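Local coordinates for protein amorpha-4,11-diene synthase (Artemisia annua, PDB 4GAX) that probably converts farnesyl diphosphate into sesquiterpenes with loss of diphosphate, as an engineered variant of an alpha-bisabolol synthase, at residues V52-I55 / V56-L59. Sequence-based numbering, arbitrary orientation.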
# COMPACT_ATOMS: atom_id res chain seq x y z
N VAL A 52 17.95 9.63 23.60
CA VAL A 52 17.70 9.35 22.19
C VAL A 52 16.73 10.39 21.63
O VAL A 52 16.78 10.74 20.45
CB VAL A 52 17.19 7.90 21.97
CG1 VAL A 52 15.93 7.65 22.79
CG2 VAL A 52 16.96 7.61 20.49
N GLU A 53 15.86 10.91 22.50
CA GLU A 53 14.96 12.00 22.15
C GLU A 53 15.78 13.23 21.77
O GLU A 53 15.47 13.93 20.82
CB GLU A 53 14.05 12.33 23.35
CG GLU A 53 12.64 12.81 23.00
CD GLU A 53 11.98 13.60 24.13
OE1 GLU A 53 10.95 13.15 24.67
OE2 GLU A 53 12.49 14.69 24.47
N GLN A 54 16.86 13.47 22.53
CA GLN A 54 17.68 14.66 22.37
C GLN A 54 18.58 14.61 21.14
O GLN A 54 18.68 15.59 20.39
CB GLN A 54 18.55 14.87 23.61
CG GLN A 54 19.34 16.17 23.57
CD GLN A 54 18.43 17.38 23.38
OE1 GLN A 54 17.36 17.47 23.99
NE2 GLN A 54 18.84 18.30 22.52
N ILE A 55 19.26 13.48 20.95
CA ILE A 55 20.10 13.28 19.78
C ILE A 55 19.26 13.51 18.53
O ILE A 55 19.65 14.25 17.62
CB ILE A 55 20.69 11.86 19.74
CG1 ILE A 55 21.73 11.66 20.85
CG2 ILE A 55 21.33 11.56 18.38
CD1 ILE A 55 23.06 12.34 20.58
N VAL A 56 18.09 12.89 18.50
CA VAL A 56 17.22 12.95 17.35
C VAL A 56 16.72 14.37 17.10
O VAL A 56 16.57 14.80 15.95
CB VAL A 56 16.05 11.94 17.49
CG1 VAL A 56 14.74 12.55 17.05
CG2 VAL A 56 16.36 10.67 16.70
N LYS A 57 16.48 15.11 18.18
CA LYS A 57 15.97 16.47 18.07
C LYS A 57 16.96 17.38 17.34
O LYS A 57 16.60 18.11 16.41
CB LYS A 57 15.63 17.03 19.46
CG LYS A 57 15.02 18.43 19.46
CD LYS A 57 14.41 18.78 20.81
CE LYS A 57 15.46 18.90 21.90
NZ LYS A 57 14.85 19.17 23.23
N ASP A 58 18.23 17.30 17.74
CA ASP A 58 19.28 18.10 17.12
C ASP A 58 19.60 17.66 15.68
O ASP A 58 19.94 18.49 14.83
CB ASP A 58 20.53 18.08 17.98
CG ASP A 58 20.25 18.54 19.41
OD1 ASP A 58 19.54 19.55 19.57
OD2 ASP A 58 20.72 17.87 20.35
N LEU A 59 19.49 16.36 15.42
CA LEU A 59 19.62 15.87 14.05
C LEU A 59 18.54 16.48 13.16
O LEU A 59 18.82 16.91 12.04
CB LEU A 59 19.53 14.35 13.99
CG LEU A 59 20.75 13.59 14.52
CD1 LEU A 59 20.45 12.10 14.57
CD2 LEU A 59 21.98 13.86 13.64
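Gln54, Lys57 and Asp58 join side chains in a local i to i+3 and i to i+4 contact on the first turns of helix 52-71. This helix belongs to the N-terminal terpene synthase region. Its apolar side lies on the long helix 238-269, where Ile55 touches Leu246 and Val56 meets Leu243. The backbone is ordinary alpha helix. Val52, Glu53, Gln54 and Ile55 each offer the carbonyl oxygen to the amide four residues on.

The polar side is organised by the amide of Gln54. CG of Gln54 is turned away from the backbone N (chi1 -174°), and a bend at the next torsion swings the amide toward Lys57 and Asp58. NE2 of Gln54 donates to Asp58 OD2 at 2.9 Å, on the syn side of the carboxylate. The amide and carboxylate planes are turned 50° apart. On the other branch, Gln54 OE1 takes a weak bond from Lys57 NZ at 3.1 Å. The methylene CE of Lys57 runs close by, 3.2 Å from that same OE1. Asp58 OD1 forms a salt bridge with Lys61, further along the helix. Were Asp58 an alanine, Gln54 NE2 would probably lose this acceptor and Lys61 its carboxylate mate, with the amide freer to turn.

The apolar side is simpler. Ile55 CG2 rests 3.9 Å from Leu59 CD1, and the two side chains run alongside each other in the same direction.

The helix start is thus amphipathic. On its polar side the firmer bond from Gln54 NE2 to Asp58 OD2, helped by the weak one from Lys57, probably settles which way round the amide sits. The charge of Asp58 is probably balanced chiefly by Lys61.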